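Local coordinates for protein 2,5-dihydroxypyridine 5,6-dioxygenase (Pseudomonas putida KT2440, PDB 7CUP) that catalyses the iron-dependent dioxygenolytic ring opening of 2,5-dihydroxypyridine between carbons 5 and 6, giving N-formylmaleamate in aerobic nicotinate degradation, at residues A292-P305 with C317-Y329. Sequence-based numbering, arbitrary orientation.
Sequences ARAFYGNFLFSTGP and CHLDIPLRNCDIY. With FE (Fe (III) ion), chain G.
R293 and the iron divide the carboxylate of D320 between them, R293 taking OD2 and the metal OD1. R293, its chain extended from CG to NE, reaches from its helix to D320 OD2 with NE at 2.8 Å; the N-H points almost straight (166°), and OD2 is met on its anti side, somewhat out of the carboxylate plane. OD2 lies at the guanidinium edge, in its plane, and the carboxylate plane is turned 83° from it; the salt bridge runs through this one oxygen, with NH2 adding a weak bond, while NH1 goes to the backbone oxygen of M288. OD2 also accepts from an iron-bound water. A leucine in place of R293 would probably leave OD2 without its charged partner and the carboxylate freer to turn about its bond to the iron. That bond runs from D320 OD1 to the iron at 2.3 Å. S302 OG, swung away from the backbone N (chi1 179°), which turns it to the metal, binds the same iron at 2.3 Å and donates to L319 O at 2.8 Å, an oxygen that also accepts from T303 N. H318 NE2 binds the iron at 2.2 Å, the third ligand from these two segments, its ND1 bonded to T73 O. On the sheet face away from the metal, I321 CB sits over one face of the F301 ring, 4.0 Å from its centroid, a CH-pi contact. L323 CD1 instead meets the F299 ring at its edge, in plane. Antiparallel pairing of strands 299-303 and 319-323 sets S302 opposite D320; with H265 and two waters they and H318 form the six-coordinate mononuclear iron site of this non-heme dioxygenase.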
ATOM      1  N   ALA A 292      16.910 -28.675  -2.431  1.00 22.85           N
ATOM      2  CA  ALA A 292      16.968 -29.828  -3.341  1.00 22.69           C
ATOM      3  C   ALA A 292      18.305 -29.795  -4.073  1.00 24.06           C
ATOM      4  O   ALA A 292      18.873 -30.863  -4.277  1.00 25.66           O
ATOM      5  CB  ALA A 292      15.800 -29.797  -4.309  1.00 23.79           C
ATOM      6  N   ARG A 293      18.793 -28.614  -4.475  1.00 23.45           N
ATOM      7  CA  ARG A 293      20.069 -28.550  -5.235  1.00 21.66           C
ATOM      8  C   ARG A 293      21.251 -28.849  -4.304  1.00 20.48           C
ATOM      9  O   ARG A 293      22.258 -29.394  -4.797  1.00 22.05           O
ATOM     10  CB  ARG A 293      20.263 -27.202  -5.931  1.00 21.23           C
ATOM     11  CG  ARG A 293      19.237 -26.894  -7.010  1.00 22.66           C
ATOM     12  CD  ARG A 293      19.511 -25.591  -7.699  1.00 22.34           C
ATOM     13  NE  ARG A 293      18.588 -25.458  -8.812  1.00 23.19           N
ATOM     14  CZ  ARG A 293      17.315 -25.084  -8.716  1.00 26.11           C
ATOM     15  NH1 ARG A 293      16.798 -24.779  -7.531  1.00 26.55           N
ATOM     16  NH2 ARG A 293      16.563 -25.005  -9.812  1.00 26.15           N
ATOM     17  N   ALA A 294      21.204 -28.411  -3.048  1.00 20.71           N
ATOM     18  CA  ALA A 294      22.416 -28.259  -2.211  1.00 21.93           C
ATOM     19  C   ALA A 294      22.564 -29.377  -1.171  1.00 22.57           C
ATOM     20  O   ALA A 294      23.651 -29.436  -0.595  1.00 24.49           O
ATOM     21  CB  ALA A 294      22.484 -26.899  -1.547  1.00 20.37           C
ATOM     22  N   PHE A 295      21.563 -30.198  -0.889  1.00 21.63           N
ATOM     23  CA  PHE A 295      21.611 -31.053   0.322  1.00 22.65           C
ATOM     24  C   PHE A 295      22.872 -31.943   0.275  1.00 22.84           C
ATOM     25  O   PHE A 295      23.264 -32.466  -0.793  1.00 22.65           O
ATOM     26  CB  PHE A 295      20.300 -31.800   0.539  1.00 21.73           C
ATOM     27  CG  PHE A 295      19.923 -32.894  -0.443  1.00 24.32           C
ATOM     28  CD1 PHE A 295      20.278 -34.212  -0.205  1.00 22.61           C
ATOM     29  CD2 PHE A 295      19.081 -32.639  -1.523  1.00 24.31           C
ATOM     30  CE1 PHE A 295      19.846 -35.227  -1.045  1.00 23.38           C
ATOM     31  CE2 PHE A 295      18.663 -33.658  -2.369  1.00 24.70           C
ATOM     32  CZ  PHE A 295      19.058 -34.952  -2.140  1.00 23.16           C
ATOM     33  N   TYR A 296      23.508 -32.086   1.430  1.00 24.78           N
ATOM     34  CA  TYR A 296      24.775 -32.826   1.645  1.00 27.13           C
ATOM     35  C   TYR A 296      24.695 -34.222   1.003  1.00 27.91           C
ATOM     36  O   TYR A 296      23.816 -35.017   1.373  1.00 29.89           O
ATOM     37  CB  TYR A 296      25.007 -32.899   3.153  1.00 29.24           C
ATOM     38  CG  TYR A 296      26.377 -33.343   3.612  1.00 31.21           C
ATOM     39  CD1 TYR A 296      27.447 -32.462   3.612  1.00 34.78           C
ATOM     40  CD2 TYR A 296      26.584 -34.604   4.147  1.00 32.35           C
ATOM     41  CE1 TYR A 296      28.698 -32.830   4.092  1.00 34.83           C
ATOM     42  CE2 TYR A 296      27.824 -34.983   4.644  1.00 34.46           C
ATOM     43  CZ  TYR A 296      28.887 -34.098   4.605  1.00 33.28           C
ATOM     44  OH  TYR A 296      30.118 -34.451   5.066  1.00 34.51           O
ATOM     45  N   GLY A 297      25.565 -34.524   0.043  1.00 29.14           N
ATOM     46  CA  GLY A 297      25.702 -35.896  -0.495  1.00 29.39           C
ATOM     47  C   GLY A 297      24.781 -36.199  -1.666  1.00 29.42           C
ATOM     48  O   GLY A 297      24.784 -37.335  -2.137  1.00 28.45           O
ATOM     49  N   ASN A 298      24.041 -35.225  -2.188  1.00 27.04           N
ATOM     50  CA  ASN A 298      23.237 -35.451  -3.409  1.00 26.36           C
ATOM     51  C   ASN A 298      24.214 -35.571  -4.589  1.00 25.73           C
ATOM     52  O   ASN A 298      25.373 -35.138  -4.479  1.00 27.89           O
ATOM     53  CB  ASN A 298      22.122 -34.385  -3.570  1.00 28.21           C
ATOM     54  CG  ASN A 298      22.567 -33.020  -4.075  1.00 29.42           C
ATOM     55  OD1 ASN A 298      23.684 -32.847  -4.562  1.00 29.84           O
ATOM     56  ND2 ASN A 298      21.683 -32.030  -3.993  1.00 28.41           N
ATOM     57  N   PHE A 299      23.753 -36.160  -5.680  1.00 25.89           N
ATOM     58  CA  PHE A 299      24.326 -35.975  -7.032  1.00 25.36           C
ATOM     59  C   PHE A 299      23.344 -35.092  -7.794  1.00 26.24           C
ATOM     60  O   PHE A 299      22.162 -35.446  -7.882  1.00 24.62           O
ATOM     61  CB  PHE A 299      24.531 -37.300  -7.763  1.00 25.18           C
ATOM     62  CG  PHE A 299      24.971 -37.118  -9.187  1.00 25.30           C
ATOM     63  CD1 PHE A 299      26.195 -36.549  -9.473  1.00 25.58           C
ATOM     64  CD2 PHE A 299      24.147 -37.460 -10.231  1.00 25.16           C
ATOM     65  CE1 PHE A 299      26.592 -36.342 -10.788  1.00 25.13           C
ATOM     66  CE2 PHE A 299      24.552 -37.292 -11.542  1.00 26.95           C
ATOM     67  CZ  PHE A 299      25.768 -36.710 -11.819  1.00 25.69           C
ATOM     68  N   LEU A 300      23.824 -33.968  -8.301  1.00 25.65           N
ATOM     69  CA  LEU A 300      22.987 -33.003  -9.039  1.00 27.85           C
ATOM     70  C   LEU A 300      23.488 -32.977 -10.462  1.00 26.86           C
ATOM     71  O   LEU A 300      24.656 -32.600 -10.666  1.00 28.15           O
ATOM     72  CB  LEU A 300      23.109 -31.617  -8.400  1.00 27.28           C
ATOM     73  CG  LEU A 300      22.290 -30.520  -9.073  1.00 28.35           C
ATOM     74  CD1 LEU A 300      20.793 -30.823  -8.989  1.00 26.99           C
ATOM     75  CD2 LEU A 300      22.601 -29.167  -8.443  1.00 27.28           C
ATOM     76  N   PHE A 301      22.621 -33.312 -11.399  1.00 26.11           N
ATOM     77  CA  PHE A 301      22.897 -33.051 -12.823  1.00 26.86           C
ATOM     78  C   PHE A 301      21.821 -32.129 -13.371  1.00 28.20           C
ATOM     79  O   PHE A 301      20.757 -31.978 -12.752  1.00 28.94           O
ATOM     80  CB  PHE A 301      23.006 -34.337 -13.640  1.00 25.59           C
ATOM     81  CG  PHE A 301      21.755 -35.152 -13.779  1.00 24.32           C
ATOM     82  CD1 PHE A 301      21.302 -35.930 -12.727  1.00 25.52           C
ATOM     83  CD2 PHE A 301      21.049 -35.161 -14.971  1.00 24.99           C
ATOM     84  CE1 PHE A 301      20.155 -36.695 -12.864  1.00 23.21           C
ATOM     85  CE2 PHE A 301      19.907 -35.935 -15.105  1.00 24.32           C
ATOM     86  CZ  PHE A 301      19.468 -36.700 -14.051  1.00 25.46           C
ATOM     87  N   SER A 302      22.124 -31.579 -14.535  1.00 26.39           N
ATOM     88  CA  SER A 302      21.276 -30.598 -15.226  1.00 30.17           C
ATOM     89  C   SER A 302      21.200 -30.951 -16.716  1.00 30.20           C
ATOM     90  O   SER A 302      22.046 -31.750 -17.194  1.00 27.41           O
ATOM     91  CB  SER A 302      21.806 -29.207 -14.981  1.00 29.59           C
ATOM     92  OG  SER A 302      20.994 -28.273 -15.671  1.00 36.54           O
ATOM     93  N   THR A 303      20.216 -30.369 -17.403  1.00 29.25           N
ATOM     94  CA  THR A 303      19.961 -30.581 -18.845  1.00 30.02           C
ATOM     95  C   THR A 303      19.826 -29.227 -19.538  1.00 31.55           C
ATOM     96  O   THR A 303      19.476 -28.237 -18.858  1.00 29.76           O
ATOM     97  CB  THR A 303      18.715 -31.438 -19.064  1.00 29.16           C
ATOM     98  OG1 THR A 303      17.555 -30.667 -18.732  1.00 30.48           O
ATOM     99  CG2 THR A 303      18.765 -32.727 -18.273  1.00 31.58           C
ATOM    100  N   GLY A 304      20.080 -29.211 -20.848  1.00 32.66           N
ATOM    101  CA  GLY A 304      19.830 -28.072 -21.738  1.00 32.56           C
ATOM    102  C   GLY A 304      21.082 -27.217 -21.921  1.00 37.57           C
ATOM    103  O   GLY A 304      22.146 -27.731 -22.263  1.00 36.07           O
ATOM    104  N   PRO A 305      20.977 -25.890 -21.686  1.00 40.42           N
ATOM    105  CA  PRO A 305      21.986 -24.936 -22.145  1.00 38.37           C
ATOM    106  C   PRO A 305      23.325 -25.093 -21.417  1.00 37.67           C
ATOM    107  O   PRO A 305      23.342 -25.494 -20.266  1.00 36.90           O
ATOM    108  CB  PRO A 305      21.381 -23.562 -21.810  1.00 38.99           C
ATOM    109  CG  PRO A 305      20.392 -23.837 -20.681  1.00 37.88           C
ATOM    110  CD  PRO A 305      19.885 -25.244 -20.931  1.00 41.84           C
ATOM    111  N   CYS A 317      15.122 -24.633 -22.357  1.00 32.13           N
ATOM    112  CA  CYS A 317      14.632 -25.722 -21.470  1.00 31.17           C
ATOM    113  C   CYS A 317      15.742 -26.176 -20.510  1.00 30.90           C
ATOM    114  O   CYS A 317      16.753 -26.710 -20.966  1.00 30.17           O
ATOM    115  CB  CYS A 317      14.119 -26.886 -22.294  1.00 33.39           C
ATOM    116  SG  CYS A 317      13.418 -28.212 -21.287  1.00 33.28           S
ATOM    117  N   HIS A 318      15.530 -26.007 -19.205  1.00 28.59           N
ATOM    118  CA  HIS A 318      16.539 -26.281 -18.158  1.00 27.89           C
ATOM    119  C   HIS A 318      15.929 -27.107 -17.017  1.00 28.59           C
ATOM    120  O   HIS A 318      14.940 -26.648 -16.388  1.00 25.93           O
ATOM    121  CB  HIS A 318      17.095 -24.949 -17.669  1.00 31.79           C
ATOM    122  CG  HIS A 318      17.960 -25.116 -16.477  1.00 32.90           C
ATOM    123  ND1 HIS A 318      17.593 -24.660 -15.235  1.00 34.89           N
ATOM    124  CD2 HIS A 318      19.132 -25.755 -16.330  1.00 32.35           C
ATOM    125  CE1 HIS A 318      18.514 -24.983 -14.362  1.00 34.38           C
ATOM    126  NE2 HIS A 318      19.468 -25.645 -15.011  1.00 35.37           N
ATOM    127  N   LEU A 319      16.520 -28.267 -16.720  1.00 26.93           N
ATOM    128  CA  LEU A 319      16.147 -29.107 -15.545  1.00 27.19           C
ATOM    129  C   LEU A 319      17.355 -29.286 -14.631  1.00 26.42           C
ATOM    130  O   LEU A 319      18.482 -29.402 -15.146  1.00 25.41           O
ATOM    131  CB  LEU A 319      15.635 -30.470 -16.013  1.00 24.94           C
ATOM    132  CG  LEU A 319      14.479 -30.426 -17.005  1.00 29.68           C
ATOM    133  CD1 LEU A 319      14.116 -31.844 -17.427  1.00 31.49           C
ATOM    134  CD2 LEU A 319      13.258 -29.709 -16.431  1.00 28.80           C
ATOM    135  N   ASP A 320      17.117 -29.209 -13.319  1.00 26.26           N
ATOM    136  CA  ASP A 320      18.049 -29.595 -12.233  1.00 23.92           C
ATOM    137  C   ASP A 320      17.441 -30.807 -11.560  1.00 22.70           C
ATOM    138  O   ASP A 320      16.238 -30.755 -11.184  1.00 22.90           O
ATOM    139  CB  ASP A 320      18.301 -28.458 -11.246  1.00 25.13           C
ATOM    140  CG  ASP A 320      19.249 -27.419 -11.810  1.00 29.97           C
ATOM    141  OD1 ASP A 320      20.007 -27.778 -12.703  1.00 30.12           O
ATOM    142  OD2 ASP A 320      19.185 -26.261 -11.381  1.00 30.13           O
ATOM    143  N   ILE A 321      18.240 -31.857 -11.420  1.00 23.90           N
ATOM    144  CA  ILE A 321      17.765 -33.173 -10.915  1.00 24.77           C
ATOM    145  C   ILE A 321      18.767 -33.698  -9.899  1.00 25.21           C
ATOM    146  O   ILE A 321      19.819 -34.195 -10.285  1.00 29.79           O
ATOM    147  CB  ILE A 321      17.574 -34.156 -12.078  1.00 25.69           C
ATOM    148  CG1 ILE A 321      16.593 -33.599 -13.105  1.00 26.44           C
ATOM    149  CG2 ILE A 321      17.155 -35.508 -11.534  1.00 26.57           C
ATOM    150  CD1 ILE A 321      16.462 -34.428 -14.375  1.00 26.24           C
ATOM    151  N   PRO A 322      18.465 -33.610  -8.589  1.00 24.73           N
ATOM    152  CA  PRO A 322      19.268 -34.245  -7.546  1.00 25.10           C
ATOM    153  C   PRO A 322      18.843 -35.694  -7.263  1.00 25.78           C
ATOM    154  O   PRO A 322      17.672 -35.970  -7.188  1.00 26.12           O
ATOM    155  CB  PRO A 322      19.009 -33.399  -6.293  1.00 25.24           C
ATOM    156  CG  PRO A 322      17.676 -32.700  -6.554  1.00 24.73           C
ATOM    157  CD  PRO A 322      17.356 -32.825  -8.024  1.00 26.13           C
ATOM    158  N   LEU A 323      19.822 -36.578  -7.080  1.00 25.57           N
ATOM    159  CA  LEU A 323      19.592 -38.002  -6.736  1.00 24.96           C
ATOM    160  C   LEU A 323      20.174 -38.273  -5.356  1.00 26.82           C
ATOM    161  O   LEU A 323      21.264 -37.732  -5.047  1.00 27.68           O
ATOM    162  CB  LEU A 323      20.248 -38.884  -7.797  1.00 26.38           C
ATOM    163  CG  LEU A 323      19.881 -38.553  -9.227  1.00 24.70           C
ATOM    164  CD1 LEU A 323      20.688 -39.420 -10.168  1.00 26.29           C
ATOM    165  CD2 LEU A 323      18.384 -38.733  -9.459  1.00 27.02           C
ATOM    166  N   ARG A 324      19.461 -39.076  -4.564  1.00 25.93           N
ATOM    167  CA  ARG A 324      19.889 -39.558  -3.233  1.00 29.92           C
ATOM    168  C   ARG A 324      20.628 -40.892  -3.360  1.00 29.91           C
ATOM    169  O   ARG A 324      20.444 -41.572  -4.380  1.00 27.56           O
ATOM    170  CB  ARG A 324      18.676 -39.915  -2.374  1.00 33.25           C
ATOM    171  CG  ARG A 324      18.101 -38.756  -1.599  1.00 38.48           C
ATOM    172  CD  ARG A 324      16.603 -38.860  -1.642  1.00 40.74           C
ATOM    173  NE  ARG A 324      15.983 -40.043  -1.053  1.00 45.46           N
ATOM    174  CZ  ARG A 324      15.335 -41.006  -1.722  1.00 41.48           C
ATOM    175  NH1 ARG A 324      15.262 -41.051  -3.060  1.00 35.68           N
ATOM    176  NH2 ARG A 324      14.764 -41.950  -1.009  1.00 42.55           N
ATOM    177  N   ASN A 325      21.356 -41.274  -2.306  1.00 32.71           N
ATOM    178  CA  ASN A 325      21.831 -42.667  -2.062  1.00 37.94           C
ATOM    179  C   ASN A 325      22.884 -43.069  -3.085  1.00 37.70           C
ATOM    180  O   ASN A 325      23.109 -44.273  -3.224  1.00 42.01           O
ATOM    181  CB  ASN A 325      20.703 -43.695  -2.163  1.00 38.62           C
ATOM    182  CG  ASN A 325      19.574 -43.379  -1.216  1.00 40.51           C
ATOM    183  OD1 ASN A 325      19.829 -42.822  -0.160  1.00 39.92           O
ATOM    184  ND2 ASN A 325      18.340 -43.703  -1.598  1.00 47.03           N
ATOM    185  N   CYS A 326      23.535 -42.096  -3.728  1.00 36.18           N
ATOM    186  CA  CYS A 326      24.420 -42.332  -4.887  1.00 35.87           C
ATOM    187  C   CYS A 326      25.840 -42.528  -4.370  1.00 35.28           C
ATOM    188  O   CYS A 326      26.181 -41.973  -3.299  1.00 35.73           O
ATOM    189  CB  CYS A 326      24.383 -41.204  -5.913  1.00 36.55           C
ATOM    190  SG  CYS A 326      22.956 -41.254  -7.030  1.00 33.67           S
ATOM    191  N   ASP A 327      26.600 -43.350  -5.088  1.00 36.13           N
ATOM    192  CA  ASP A 327      28.070 -43.425  -4.976  1.00 37.24           C
ATOM    193  C   ASP A 327      28.620 -42.544  -6.091  1.00 33.10           C
ATOM    194  O   ASP A 327      28.205 -42.720  -7.252  1.00 30.61           O
ATOM    195  CB  ASP A 327      28.555 -44.877  -5.055  1.00 41.08           C
ATOM    196  CG  ASP A 327      28.019 -45.806  -3.979  1.00 39.59           C
ATOM    197  OD1 ASP A 327      27.639 -45.334  -2.891  1.00 41.82           O
ATOM    198  OD2 ASP A 327      27.989 -47.008  -4.246  1.00 48.08           O
ATOM    199  N   ILE A 328      29.500 -41.609  -5.742  1.00 35.31           N
ATOM    200  CA  ILE A 328      30.102 -40.667  -6.725  1.00 35.61           C
ATOM    201  C   ILE A 328      31.618 -40.828  -6.665  1.00 37.24           C
ATOM    202  O   ILE A 328      32.201 -40.682  -5.533  1.00 33.86           O
ATOM    203  CB  ILE A 328      29.699 -39.205  -6.454  1.00 34.46           C
ATOM    204  CG1 ILE A 328      28.196 -39.046  -6.207  1.00 34.98           C
ATOM    205  CG2 ILE A 328      30.187 -38.333  -7.601  1.00 35.11           C
ATOM    206  CD1 ILE A 328      27.805 -37.657  -5.739  1.00 33.29           C
ATOM    207  N   TYR A 329      32.218 -41.047  -7.837  1.00 38.54           N
ATOM    208  CA  TYR A 329      33.684 -41.230  -8.007  1.00 42.04           C
ATOM    209  C   TYR A 329      34.271 -40.158  -8.917  1.00 37.64           C
ATOM    210  O   TYR A 329      33.675 -39.826  -9.988  1.00 39.68           O
ATOM    211  CB  TYR A 329      34.007 -42.603  -8.602  1.00 41.26           C
ATOM    212  CG  TYR A 329      33.513 -43.735  -7.758  1.00 40.44           C
ATOM    213  CD1 TYR A 329      32.252 -44.272  -7.960  1.00 44.29           C
ATOM    214  CD2 TYR A 329      34.290 -44.245  -6.740  1.00 41.25           C
ATOM    215  CE1 TYR A 329      31.779 -45.305  -7.171  1.00 45.89           C
ATOM    216  CE2 TYR A 329      33.833 -45.280  -5.942  1.00 42.41           C
ATOM    217  CZ  TYR A 329      32.576 -45.804  -6.161  1.00 42.62           C
ATOM    218  OH  TYR A 329      32.122 -46.806  -5.366  1.00 52.65           O
TER
HETATM  219 FE    FE G 401      21.283 -26.552 -14.171  1.00 43.68          FE
HETATM  220  O   HOH W   1      23.415 -39.158  -3.806  1.00 27.38           O
HETATM  221  O   HOH W   2      16.502 -29.308 -20.737  1.00 29.61           O
HETATM  222  O   HOH W   3      21.227 -24.779 -12.684  1.00 30.85           O
HETATM  223  O   HOH W   4      22.085 -25.468 -16.096  1.00 37.96           O